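Local coordinates for A-type flavoprotein (Giardia intestinalis, PDB 2Q9U) that scavenges oxygen, probably by passing electrons from bound FMN to a diiron centre in a lactamase-like domain where O2 is reduced, at residues 164-169 / 222-228; 305-311 / 338-344; 33-39 / 175-179; 147-151 / 210-214. All coordinates share one frame; numbering follows the deposited sequence.

Contact 1 of 4, residues 164-169 / 222-228; sequences DKILFS and EIKYILS
With chi1 at -65° in Phe168 and -53° in Leu227, each CG stands anti to its own carbonyl carbon, and the two side chains leave adjacent parallel strands side by side, pointing the same way. CE1 of Phe168 comes 3.7 Å from CD1 of Leu227. Ile166 joins them: its CG2 lies over one face of the Phe168 ring, toward the rim, and meets Leu227 CG at 3.9 Å. On the reverse face of the sheet Leu167 CB touches Ile223 CG2 at 4.1 Å.

The backbone bonds follow the parallel pattern. Leu167 N gives a nearly straight bond (175°) to Tyr225 O at 2.8 Å, Leu227 N binds Leu167 O, and Ser169 N binds Leu227 O. At the start Lys165 O is gripped twice, by Lys224 N at 2.7 Å on an in-plane lone pair and by Tyr225 N at 3.2 Å from a tilted direction. The bent Lys165 chain lays its CE 3.3 Å from Glu222 OE1, but NZ goes to Pro162 O.

In this half of the metallo-beta-lactamase-like sandwich, strands 157-161 and 234-235 flank the pair; Ile166, Tyr225 and Leu227 pack toward strand 12-14, while Ile226 meets helix 236-250.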
loop_
_atom_site.group_PDB
_atom_site.type_symbol
_atom_site.label_atom_id
_atom_site.label_comp_id
_atom_site.label_asym_id
_atom_site.label_seq_id
_atom_site.Cartn_x
_atom_site.Cartn_y
_atom_site.Cartn_z
ATOM N N ASP A 164 46.472 -3.009 2.388
ATOM C CA ASP A 164 45.545 -2.593 3.429
ATOM C C ASP A 164 44.589 -3.708 3.899
ATOM O O ASP A 164 43.847 -3.519 4.871
ATOM C CB ASP A 164 44.767 -1.363 2.961
ATOM C CG ASP A 164 45.654 -0.116 2.836
ATOM O OD1 ASP A 164 46.842 -0.197 3.200
ATOM O OD2 ASP A 164 45.164 0.929 2.373
ATOM N N LYS A 165 44.621 -4.851 3.205
ATOM C CA LYS A 165 43.849 -6.045 3.560
ATOM C C LYS A 165 42.348 -5.747 3.407
ATOM O O LYS A 165 41.519 -6.161 4.242
ATOM C CB LYS A 165 44.174 -6.542 4.983
ATOM C CG LYS A 165 45.715 -6.708 5.289
ATOM C CD LYS A 165 46.399 -7.759 4.366
ATOM C CE LYS A 165 47.884 -7.954 4.716
ATOM N NZ LYS A 165 48.687 -6.714 4.372
ATOM N N ILE A 166 42.022 -5.038 2.329
ATOM C CA ILE A 166 40.630 -4.647 2.048
ATOM C C ILE A 166 40.040 -5.497 0.946
ATOM O O ILE A 166 40.616 -5.620 -0.142
ATOM C CB ILE A 166 40.520 -3.198 1.550
ATOM C CG1 ILE A 166 41.189 -2.199 2.495
ATOM C CG2 ILE A 166 39.035 -2.800 1.370
ATOM C CD1 ILE A 166 41.603 -0.916 1.760
ATOM N N LEU A 167 38.855 -6.040 1.194
ATOM C CA LEU A 167 38.098 -6.672 0.140
ATOM C C LEU A 167 36.945 -5.732 -0.237
ATOM O O LEU A 167 36.050 -5.461 0.591
ATOM C CB LEU A 167 37.556 -8.026 0.616
ATOM C CG LEU A 167 36.774 -8.806 -0.447
ATOM C CD1 LEU A 167 37.678 -9.255 -1.598
ATOM C CD2 LEU A 167 36.003 -10.011 0.131
ATOM N N PHE A 168 36.954 -5.234 -1.460
ATOM C CA PHE A 168 35.793 -4.472 -1.971
ATOM C C PHE A 168 34.868 -5.512 -2.585
ATOM O O PHE A 168 35.131 -6.033 -3.686
ATOM C CB PHE A 168 36.241 -3.453 -3.026
ATOM C CG PHE A 168 37.139 -2.371 -2.483
ATOM C CD1 PHE A 168 36.599 -1.240 -1.865
ATOM C CD2 PHE A 168 38.520 -2.464 -2.619
ATOM C CE1 PHE A 168 37.426 -0.223 -1.359
ATOM C CE2 PHE A 168 39.349 -1.460 -2.135
ATOM C CZ PHE A 168 38.813 -0.338 -1.503
ATOM N N SER A 169 33.820 -5.873 -1.854
ATOM C CA SER A 169 33.066 -7.074 -2.225
ATOM C C SER A 169 31.842 -6.798 -3.098
ATOM O O SER A 169 31.138 -7.719 -3.469
ATOM C CB SER A 169 32.635 -7.833 -0.959
ATOM O OG SER A 169 31.891 -6.966 -0.115
ATOM N N GLU A 222 44.680 -12.473 3.547
ATOM C CA GLU A 222 44.260 -11.834 4.781
ATOM C C GLU A 222 43.287 -10.679 4.482
ATOM O O GLU A 222 43.593 -9.794 3.685
ATOM C CB GLU A 222 45.485 -11.292 5.546
ATOM C CG GLU A 222 45.130 -10.615 6.865
ATOM C CD GLU A 222 46.326 -9.987 7.570
ATOM O OE1 GLU A 222 47.475 -10.216 7.142
ATOM O OE2 GLU A 222 46.114 -9.244 8.550
ATOM N N ILE A 223 42.143 -10.678 5.153
ATOM C CA ILE A 223 41.169 -9.582 5.018
ATOM C C ILE A 223 40.897 -8.925 6.387
ATOM O O ILE A 223 40.408 -9.598 7.308
ATOM C CB ILE A 223 39.857 -10.144 4.396
ATOM C CG1 ILE A 223 40.131 -10.660 2.961
ATOM C CG2 ILE A 223 38.752 -9.073 4.405
ATOM C CD1 ILE A 223 39.114 -11.683 2.433
ATOM N N LYS A 224 41.205 -7.634 6.541
ATOM C CA LYS A 224 40.841 -6.905 7.769
ATOM C C LYS A 224 39.527 -6.160 7.598
ATOM O O LYS A 224 38.882 -5.857 8.586
ATOM C CB LYS A 224 41.897 -5.852 8.170
ATOM C CG LYS A 224 43.279 -6.434 8.514
ATOM C CD LYS A 224 44.068 -5.540 9.497
ATOM C CE LYS A 224 44.001 -4.065 9.156
ATOM N NZ LYS A 224 45.215 -3.253 9.606
ATOM N N TYR A 225 39.178 -5.810 6.356
ATOM C CA TYR A 225 37.980 -5.003 6.077
ATOM C C TYR A 225 37.216 -5.524 4.877
ATOM O O TYR A 225 37.821 -5.802 3.826
ATOM C CB TYR A 225 38.377 -3.539 5.765
ATOM C CG TYR A 225 39.176 -2.878 6.875
ATOM C CD1 TYR A 225 38.559 -2.547 8.078
ATOM C CD2 TYR A 225 40.560 -2.633 6.736
ATOM C CE1 TYR A 225 39.280 -1.941 9.126
ATOM C CE2 TYR A 225 41.308 -1.996 7.785
ATOM C CZ TYR A 225 40.646 -1.670 8.972
ATOM O OH TYR A 225 41.323 -1.067 10.010
ATOM N N ILE A 226 35.890 -5.640 5.004
ATOM C CA ILE A 226 35.077 -5.926 3.827
ATOM C C ILE A 226 34.165 -4.734 3.564
ATOM O O ILE A 226 33.244 -4.441 4.356
ATOM C CB ILE A 226 34.251 -7.227 3.966
ATOM C CG1 ILE A 226 35.171 -8.430 4.233
ATOM C CG2 ILE A 226 33.435 -7.461 2.688
ATOM C CD1 ILE A 226 34.376 -9.708 4.663
ATOM N N LEU A 227 34.473 -4.010 2.499
ATOM C CA LEU A 227 33.688 -2.835 2.128
ATOM C C LEU A 227 32.716 -3.250 1.031
ATOM O O LEU A 227 33.096 -3.526 -0.101
ATOM C CB LEU A 227 34.584 -1.676 1.672
ATOM C CG LEU A 227 35.733 -1.189 2.575
ATOM C CD1 LEU A 227 36.246 0.173 2.103
ATOM C CD2 LEU A 227 35.491 -1.202 4.073
ATOM N N SER A 228 31.445 -3.324 1.399
ATOM C CA SER A 228 30.413 -3.815 0.504
ATOM C C SER A 228 29.791 -2.648 -0.280
ATOM O O SER A 228 29.918 -1.516 0.122
ATOM C CB SER A 228 29.314 -4.509 1.330
ATOM O OG SER A 228 28.291 -4.991 0.461
HETATM O O HOH W 1 44.852 -2.185 6.744
#

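Contact 2 of 4, residues 305-311 / 338-344; sequences TYDSGAV and LIKGKPA
Lys342 runs out fully extended beyond CG and drives its ammonium group among three carbonyls of 305-311. NZ approaches Thr305 O at 2.8 Å, nearly in line with the carbonyl bond, and Ser308 O at 2.7 Å, within the carbonyl plane. Tyr306 O is met differently: NZ sits 2.9 Å away but 70° out of its plane. A water donating to both Tyr306 O and Leu338 O adds a further bridge between the segments.

Beside the lysine, Thr305 and Leu338 cross at about a right angle, with CD1 of Leu338 3.6 Å from OG1 of Thr305, a hydroxyl that is bonded to Val301 O. Ile339 fits between Thr305 and Val311, its CG2 touching Thr305 CB at 3.8 Å and Val311 CG1 at 3.9 Å. Val311 in turn sets CG2 against Ala344 CB where the two chains become parallel strands of the flavodoxin-like sheet, and Val311 N bonds to Pro343 O. Helix 324-336 makes the beta-alpha-beta crossover between these strands.

Three acceptors for the three N-H groups of a buried ammonium should fix its rotation and offset the cost of burying the charge. The positive charge probably also complements the partial negative charge of the carbonyls where helix 298-306 runs out into the following loop. Gly309 O, close to Pro343 CD, is by contrast buried without a polar partner in the model.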
loop_
_atom_site.group_PDB
_atom_site.type_symbol
_atom_site.label_atom_id
_atom_site.label_comp_id
_atom_site.label_asym_id
_atom_site.label_seq_id
_atom_site.Cartn_x
_atom_site.Cartn_y
_atom_site.Cartn_z
ATOM N N THR A 305 11.951 -18.911 4.779
ATOM C CA THR A 305 12.200 -20.242 4.208
ATOM C C THR A 305 13.701 -20.567 4.130
ATOM O O THR A 305 14.083 -21.737 4.278
ATOM C CB THR A 305 11.536 -20.430 2.821
ATOM O OG1 THR A 305 11.991 -19.420 1.897
ATOM C CG2 THR A 305 9.995 -20.359 2.928
ATOM N N TYR A 306 14.512 -19.565 3.828
ATOM C CA TYR A 306 15.974 -19.629 3.943
ATOM C C TYR A 306 16.516 -20.500 5.102
ATOM O O TYR A 306 17.267 -21.388 4.891
ATOM C CB TYR A 306 16.565 -18.218 3.970
ATOM C CG TYR A 306 18.040 -18.086 4.271
ATOM C CD1 TYR A 306 18.972 -18.306 3.324
ATOM C CD2 TYR A 306 18.485 -17.691 5.510
ATOM C CE1 TYR A 306 20.317 -18.159 3.596
ATOM C CE2 TYR A 306 19.791 -17.559 5.801
ATOM C CZ TYR A 306 20.715 -17.790 4.826
ATOM O OH TYR A 306 22.020 -17.643 5.084
ATOM N N ASP A 307 16.037 -20.226 6.307
ATOM C CA ASP A 307 16.641 -20.796 7.506
ATOM C C ASP A 307 15.614 -21.571 8.324
ATOM O O ASP A 307 15.769 -21.741 9.534
ATOM C CB ASP A 307 17.273 -19.697 8.361
ATOM C CG ASP A 307 16.242 -18.763 8.965
ATOM O OD1 ASP A 307 15.052 -18.874 8.602
ATOM O OD2 ASP A 307 16.622 -17.919 9.804
ATOM N N SER A 308 14.564 -22.041 7.657
ATOM C CA SER A 308 13.634 -22.997 8.259
ATOM C C SER A 308 14.175 -24.402 8.030
ATOM O O SER A 308 14.769 -24.688 6.974
ATOM C CB SER A 308 12.234 -22.883 7.610
ATOM O OG SER A 308 11.636 -21.632 7.880
ATOM N N GLY A 309 13.930 -25.270 9.002
ATOM C CA GLY A 309 14.252 -26.686 8.906
ATOM C C GLY A 309 13.125 -27.429 8.214
ATOM O O GLY A 309 13.326 -28.530 7.731
ATOM N N ALA A 310 11.952 -26.796 8.140
ATOM C CA ALA A 310 10.800 -27.357 7.447
ATOM C C ALA A 310 9.793 -26.254 7.115
ATOM O O ALA A 310 9.704 -25.235 7.817
ATOM C CB ALA A 310 10.097 -28.448 8.309
ATOM N N VAL A 311 8.993 -26.508 6.088
ATOM C CA VAL A 311 7.981 -25.522 5.661
ATOM C C VAL A 311 6.621 -26.169 5.401
ATOM O O VAL A 311 6.515 -27.383 5.160
ATOM C CB VAL A 311 8.423 -24.726 4.383
ATOM C CG1 VAL A 311 9.680 -23.915 4.657
ATOM C CG2 VAL A 311 8.619 -25.660 3.126
ATOM N N LEU A 338 15.545 -22.249 -2.139
ATOM C CA LEU A 338 15.580 -22.141 -0.678
ATOM C C LEU A 338 15.029 -23.333 0.091
ATOM O O LEU A 338 15.401 -23.538 1.230
ATOM C CB LEU A 338 14.814 -20.892 -0.243
ATOM C CG LEU A 338 15.382 -19.598 -0.842
ATOM C CD1 LEU A 338 14.413 -18.429 -0.553
ATOM C CD2 LEU A 338 16.768 -19.320 -0.321
ATOM N N ILE A 339 14.141 -24.113 -0.512
ATOM C CA ILE A 339 13.605 -25.271 0.221
ATOM C C ILE A 339 13.970 -26.615 -0.403
ATOM O O ILE A 339 13.421 -27.662 -0.028
ATOM C CB ILE A 339 12.072 -25.180 0.482
ATOM C CG1 ILE A 339 11.269 -25.313 -0.830
ATOM C CG2 ILE A 339 11.710 -23.910 1.322
ATOM C CD1 ILE A 339 9.744 -25.408 -0.637
ATOM N N LYS A 340 14.915 -26.603 -1.333
ATOM C CA LYS A 340 15.374 -27.855 -1.937
ATOM C C LYS A 340 15.841 -28.805 -0.816
ATOM O O LYS A 340 16.624 -28.399 0.050
ATOM C CB LYS A 340 16.495 -27.555 -2.934
ATOM C CG LYS A 340 17.126 -28.740 -3.598
ATOM C CD LYS A 340 18.272 -28.256 -4.501
ATOM C CE LYS A 340 17.752 -27.497 -5.729
ATOM N NZ LYS A 340 17.384 -28.449 -6.818
ATOM N N GLY A 341 15.337 -30.042 -0.830
ATOM C CA GLY A 341 15.674 -31.062 0.170
ATOM C C GLY A 341 14.967 -30.966 1.519
ATOM O O GLY A 341 15.137 -31.852 2.352
ATOM N N LYS A 342 14.166 -29.909 1.728
ATOM C CA LYS A 342 13.572 -29.624 3.052
ATOM C C LYS A 342 12.207 -30.290 3.216
ATOM O O LYS A 342 11.435 -30.347 2.254
ATOM C CB LYS A 342 13.425 -28.114 3.295
ATOM C CG LYS A 342 14.755 -27.358 3.222
ATOM C CD LYS A 342 14.618 -25.989 3.856
ATOM C CE LYS A 342 15.931 -25.226 3.889
ATOM N NZ LYS A 342 15.769 -23.907 4.564
ATOM N N PRO A 343 11.910 -30.810 4.428
ATOM C CA PRO A 343 10.590 -31.390 4.656
ATOM C C PRO A 343 9.530 -30.323 4.326
ATOM O O PRO A 343 9.678 -29.190 4.747
ATOM C CB PRO A 343 10.591 -31.672 6.160
ATOM C CG PRO A 343 12.044 -31.836 6.520
ATOM C CD PRO A 343 12.754 -30.853 5.640
ATOM N N ALA A 344 8.514 -30.662 3.540
ATOM C CA ALA A 344 7.504 -29.678 3.125
ATOM C C ALA A 344 6.105 -30.304 3.119
ATOM O O ALA A 344 5.909 -31.406 2.570
ATOM C CB ALA A 344 7.838 -29.085 1.730
HETATM O O HOH W 2 17.926 -22.685 2.022
#

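Contact 3 of 4, residues 33-39 / 175-179; sequences YHTDEGS and QHYAT
The type I beta turn from Thr35 to Gly38, which leads into strand 39-46 of the lactamase-like domain, closes over the loop 175-179 next to the diiron site. His176 is central, its side chain about 5 Å from the bound mu-oxo-diiron. It presents an edge to the face of Tyr33 in a T-shaped stack, planes at 74° and centroids 4.7 Å apart, with CD2 over the middle of the phenol ring. Thr35 brings CG2 over a face of the imidazole, a CH-pi contact of 4.2 Å to the ring centroid. In the plane of that ring, ND1 shares a hydrogen bond of 2.7 Å with OG of Ser39, whose chi1 of -173° carries the hydroxyl to the ring edge. Stack, methyl and bond together should fix the imidazole's rotation.

The ring also meets His230, an iron-site residue, edge-to-face, consistent with a second-shell place for His176. One water links Tyr33 OH to His176 N, and another takes Glu37 N and donates to His176 O. Glu37 OE1 lies near the Tyr177 ring and is bonded to His191. From the third residue of the turn, Glu37 O accepts Ala178 N at 2.9 Å, an almost straight bond (165°).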
loop_
_atom_site.group_PDB
_atom_site.type_symbol
_atom_site.label_atom_id
_atom_site.label_comp_id
_atom_site.label_asym_id
_atom_site.label_seq_id
_atom_site.Cartn_x
_atom_site.Cartn_y
_atom_site.Cartn_z
ATOM N N TYR A 33 12.346 -6.531 -4.820
ATOM C CA TYR A 33 12.745 -6.742 -3.405
ATOM C C TYR A 33 12.071 -5.672 -2.532
ATOM O O TYR A 33 12.166 -4.469 -2.808
ATOM C CB TYR A 33 14.278 -6.671 -3.267
ATOM C CG TYR A 33 14.908 -6.988 -1.903
ATOM C CD1 TYR A 33 14.702 -6.168 -0.786
ATOM C CD2 TYR A 33 15.770 -8.065 -1.760
ATOM C CE1 TYR A 33 15.303 -6.450 0.456
ATOM C CE2 TYR A 33 16.378 -8.355 -0.537
ATOM C CZ TYR A 33 16.140 -7.552 0.555
ATOM O OH TYR A 33 16.756 -7.836 1.727
ATOM N N HIS A 34 11.384 -6.093 -1.483
ATOM C CA HIS A 34 10.754 -5.111 -0.604
ATOM C C HIS A 34 11.818 -4.558 0.323
ATOM O O HIS A 34 12.147 -5.192 1.331
ATOM C CB HIS A 34 9.617 -5.743 0.183
ATOM C CG HIS A 34 8.350 -5.844 -0.597
ATOM N ND1 HIS A 34 8.242 -6.601 -1.741
ATOM C CD2 HIS A 34 7.134 -5.285 -0.395
ATOM C CE1 HIS A 34 7.011 -6.502 -2.218
ATOM N NE2 HIS A 34 6.321 -5.701 -1.422
ATOM N N THR A 35 12.379 -3.399 -0.037
ATOM C CA THR A 35 13.486 -2.836 0.727
ATOM C C THR A 35 12.877 -1.959 1.819
ATOM O O THR A 35 12.866 -0.750 1.688
ATOM C CB THR A 35 14.485 -2.003 -0.161
ATOM O OG1 THR A 35 13.767 -1.029 -0.925
ATOM C CG2 THR A 35 15.238 -2.907 -1.118
ATOM N N ASP A 36 12.359 -2.580 2.884
ATOM C CA ASP A 36 11.594 -1.842 3.906
ATOM C C ASP A 36 12.451 -0.797 4.605
ATOM O O ASP A 36 11.929 0.212 5.100
ATOM C CB ASP A 36 11.041 -2.791 4.971
ATOM C CG ASP A 36 9.927 -3.684 4.443
ATOM O OD1 ASP A 36 9.490 -3.517 3.287
ATOM O OD2 ASP A 36 9.482 -4.560 5.206
ATOM N N GLU A 37 13.757 -1.060 4.641
ATOM C CA GLU A 37 14.721 -0.133 5.244
ATOM C C GLU A 37 15.622 0.639 4.269
ATOM O O GLU A 37 16.661 1.130 4.685
ATOM C CB GLU A 37 15.535 -0.850 6.320
ATOM C CG GLU A 37 14.593 -1.470 7.361
ATOM C CD GLU A 37 15.315 -1.980 8.566
ATOM O OE1 GLU A 37 16.121 -1.233 9.158
ATOM O OE2 GLU A 37 15.060 -3.144 8.907
ATOM N N GLY A 38 15.184 0.792 3.019
ATOM C CA GLY A 38 15.953 1.536 2.010
ATOM C C GLY A 38 17.181 0.721 1.608
ATOM O O GLY A 38 17.214 -0.495 1.810
ATOM N N SER A 39 18.188 1.381 1.031
ATOM C CA SER A 39 19.454 0.711 0.724
ATOM C C SER A 39 20.504 1.807 0.625
ATOM O O SER A 39 20.237 2.958 0.946
ATOM C CB SER A 39 19.327 -0.030 -0.615
ATOM O OG SER A 39 20.473 -0.840 -0.900
ATOM N N GLN A 175 23.769 -5.497 2.438
ATOM C CA GLN A 175 22.407 -5.534 2.967
ATOM C C GLN A 175 21.725 -4.261 2.468
ATOM O O GLN A 175 22.349 -3.188 2.356
ATOM C CB GLN A 175 22.338 -5.572 4.514
ATOM C CG GLN A 175 23.645 -5.945 5.264
ATOM C CD GLN A 175 24.665 -4.803 5.264
ATOM O OE1 GLN A 175 24.351 -3.663 5.629
ATOM N NE2 GLN A 175 25.893 -5.110 4.879
ATOM N N HIS A 176 20.437 -4.394 2.162
ATOM C CA HIS A 176 19.638 -3.231 1.779
ATOM C C HIS A 176 19.255 -2.519 3.067
ATOM O O HIS A 176 18.238 -2.826 3.740
ATOM C CB HIS A 176 18.433 -3.643 0.926
ATOM C CG HIS A 176 18.809 -4.135 -0.432
ATOM N ND1 HIS A 176 19.603 -3.411 -1.303
ATOM C CD2 HIS A 176 18.458 -5.268 -1.091
ATOM C CE1 HIS A 176 19.746 -4.092 -2.428
ATOM N NE2 HIS A 176 19.054 -5.218 -2.328
ATOM N N TYR A 177 20.144 -1.611 3.460
ATOM C CA TYR A 177 20.016 -0.925 4.738
ATOM C C TYR A 177 20.475 0.530 4.608
ATOM O O TYR A 177 21.663 0.774 4.391
ATOM C CB TYR A 177 20.839 -1.668 5.807
ATOM C CG TYR A 177 20.750 -1.123 7.220
ATOM C CD1 TYR A 177 19.566 -0.580 7.719
ATOM C CD2 TYR A 177 21.871 -1.158 8.071
ATOM C CE1 TYR A 177 19.494 -0.091 9.042
ATOM C CE2 TYR A 177 21.795 -0.689 9.371
ATOM C CZ TYR A 177 20.627 -0.154 9.851
ATOM O OH TYR A 177 20.595 0.318 11.147
ATOM N N ALA A 178 19.533 1.485 4.679
ATOM C CA ALA A 178 19.879 2.901 4.644
ATOM C C ALA A 178 20.174 3.387 6.067
ATOM O O ALA A 178 19.298 3.314 6.930
ATOM C CB ALA A 178 18.723 3.779 4.013
ATOM N N THR A 179 21.380 3.926 6.269
ATOM C CA THR A 179 21.847 4.424 7.572
ATOM C C THR A 179 22.977 5.424 7.341
ATOM O O THR A 179 23.614 5.398 6.284
ATOM C CB THR A 179 22.283 3.263 8.528
ATOM O OG1 THR A 179 22.887 3.806 9.702
ATOM C CG2 THR A 179 23.267 2.278 7.838
HETATM O O HOH W 3 18.924 -6.731 2.905
HETATM O O HOH W 4 15.462 -2.751 3.232
HETATM O O HOH W 5 16.657 2.777 7.067
#

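Contact 4 of 4, residues 147-151 / 210-214; sequences PVPLL and QMRKA
Val148 opens the contact with its CG1 on Ala214 CB at 3.7 Å, while its CA lies close to CE of Lys213. It also starts a type II beta turn that runs to Leu151, closed by Leu151 N on Val148 O. Pro149 comes next: its carbonyl oxygen takes Lys213 NZ at 2.8 Å, in the carbonyl plane on a lone pair, and its ring CG is 3.5 Å from the same NZ. The Lys213 chain is bent three times and modelled too near a helix carbonyl, so its path, and this bond with it, is somewhat doubtful. Leu150, with the positive phi of 59° that the turn asks for, lies side by side with Gln210, whose CG is 3.5 Å from Leu150 O; that oxygen is buried with no polar partner in the model. Leu151 comes last: with CG anti to the backbone N (chi1 -165°), it sends CD2 to Ala214 CB at 3.6 Å and to Met211 CE at 3.9 Å.

The turn, at the start of the loop between strands 142-147 and 157-161, thus rests on helix 208-219. Trp352 of the second subunit, an FMN-binding residue, packs on Leu150, and Met211 continues the apolar layer to Leu204 of helix 189-204 and to Tyr246 and Trp249 of helix 236-250.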
loop_
_atom_site.group_PDB
_atom_site.type_symbol
_atom_site.label_atom_id
_atom_site.label_comp_id
_atom_site.label_asym_id
_atom_site.label_seq_id
_atom_site.Cartn_x
_atom_site.Cartn_y
_atom_site.Cartn_z
ATOM N N PRO A 147 37.288 -12.674 -9.868
ATOM C CA PRO A 147 36.011 -12.928 -10.520
ATOM C C PRO A 147 35.184 -13.866 -9.645
ATOM O O PRO A 147 35.712 -14.839 -9.066
ATOM C CB PRO A 147 36.418 -13.593 -11.840
ATOM C CG PRO A 147 37.829 -13.053 -12.096
ATOM C CD PRO A 147 38.417 -13.141 -10.703
ATOM N N VAL A 148 33.916 -13.533 -9.474
ATOM C CA VAL A 148 32.994 -14.433 -8.772
ATOM C C VAL A 148 31.782 -14.654 -9.710
ATOM O O VAL A 148 30.689 -14.209 -9.419
ATOM C CB VAL A 148 32.597 -13.883 -7.357
ATOM C CG1 VAL A 148 33.814 -13.916 -6.335
ATOM C CG2 VAL A 148 32.039 -12.468 -7.451
ATOM N N PRO A 149 31.987 -15.323 -10.864
ATOM C CA PRO A 149 30.872 -15.428 -11.817
ATOM C C PRO A 149 29.653 -16.123 -11.219
ATOM O O PRO A 149 29.793 -17.099 -10.491
ATOM C CB PRO A 149 31.457 -16.272 -12.963
ATOM C CG PRO A 149 32.622 -16.980 -12.368
ATOM C CD PRO A 149 33.195 -15.996 -11.383
ATOM N N LEU A 150 28.481 -15.567 -11.527
ATOM C CA LEU A 150 27.190 -15.959 -10.966
ATOM C C LEU A 150 27.126 -15.822 -9.446
ATOM O O LEU A 150 26.463 -16.606 -8.765
ATOM C CB LEU A 150 26.710 -17.340 -11.459
ATOM C CG LEU A 150 26.352 -17.455 -12.947
ATOM C CD1 LEU A 150 25.991 -18.905 -13.252
ATOM C CD2 LEU A 150 25.197 -16.497 -13.372
ATOM N N LEU A 151 27.797 -14.792 -8.922
ATOM C CA LEU A 151 27.605 -14.363 -7.540
ATOM C C LEU A 151 27.448 -12.841 -7.516
ATOM O O LEU A 151 28.321 -12.142 -6.991
ATOM C CB LEU A 151 28.790 -14.809 -6.641
ATOM C CG LEU A 151 28.579 -14.739 -5.120
ATOM C CD1 LEU A 151 27.538 -15.780 -4.713
ATOM C CD2 LEU A 151 29.923 -14.975 -4.351
ATOM N N GLN A 210 28.666 -21.115 -5.985
ATOM C CA GLN A 210 29.501 -19.971 -6.349
ATOM C C GLN A 210 30.047 -19.291 -5.092
ATOM O O GLN A 210 31.192 -18.858 -5.076
ATOM C CB GLN A 210 28.747 -18.999 -7.254
ATOM C CG GLN A 210 28.414 -19.564 -8.672
ATOM C CD GLN A 210 27.168 -20.458 -8.739
ATOM O OE1 GLN A 210 26.522 -20.765 -7.724
ATOM N NE2 GLN A 210 26.818 -20.869 -9.962
ATOM N N MET A 211 29.256 -19.252 -4.019
ATOM C CA MET A 211 29.750 -18.748 -2.726
ATOM C C MET A 211 30.873 -19.596 -2.118
ATOM O O MET A 211 31.828 -19.037 -1.543
ATOM C CB MET A 211 28.605 -18.558 -1.718
ATOM C CG MET A 211 29.075 -18.020 -0.337
ATOM S SD MET A 211 29.780 -16.342 -0.430
ATOM C CE MET A 211 28.283 -15.411 -0.813
ATOM N N ARG A 212 30.762 -20.923 -2.259
ATOM C CA ARG A 212 31.806 -21.842 -1.793
ATOM C C ARG A 212 33.131 -21.495 -2.482
ATOM O O ARG A 212 34.167 -21.386 -1.815
ATOM C CB ARG A 212 31.417 -23.307 -2.045
ATOM C CG ARG A 212 30.399 -23.869 -1.028
ATOM C CD ARG A 212 30.340 -25.414 -1.053
ATOM N NE ARG A 212 29.973 -25.950 -2.366
ATOM C CZ ARG A 212 28.731 -26.083 -2.831
ATOM N NH1 ARG A 212 27.684 -25.713 -2.107
ATOM N NH2 ARG A 212 28.538 -26.595 -4.043
ATOM N N LYS A 213 33.067 -21.257 -3.799
ATOM C CA LYS A 213 34.252 -20.913 -4.621
ATOM C C LYS A 213 34.863 -19.603 -4.152
ATOM O O LYS A 213 36.082 -19.478 -3.993
ATOM C CB LYS A 213 33.879 -20.830 -6.120
ATOM C CG LYS A 213 34.062 -19.444 -6.863
ATOM C CD LYS A 213 32.827 -18.426 -6.821
ATOM C CE LYS A 213 32.541 -17.740 -8.143
ATOM N NZ LYS A 213 31.830 -18.537 -9.284
ATOM N N ALA A 214 33.993 -18.625 -3.920
ATOM C CA ALA A 214 34.415 -17.288 -3.601
ATOM C C ALA A 214 35.068 -17.306 -2.227
ATOM O O ALA A 214 36.124 -16.713 -2.047
ATOM C CB ALA A 214 33.207 -16.324 -3.639
#

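How the contacts relate
From the N terminus, residues 33-39 open contact 3, 147-151 open contact 4 and 164-169 open contact 1; the partners then follow in the same order, 175-179, 210-214 and 222-228. Each of these three loops therefore crosses the other two, and none encloses another. Together they tie strands, helix and loops of the lactamase-like domain to one another: contact 1 joins neighbouring strands, contact 4 sets a turn on the helix that precedes strand 225-228, and contact 3 brings the early turn to the diiron site. Contact 2 comes afterwards in series, closing a short loop within the flavodoxin-like domain, its centre about 32 Å from that of contact 1.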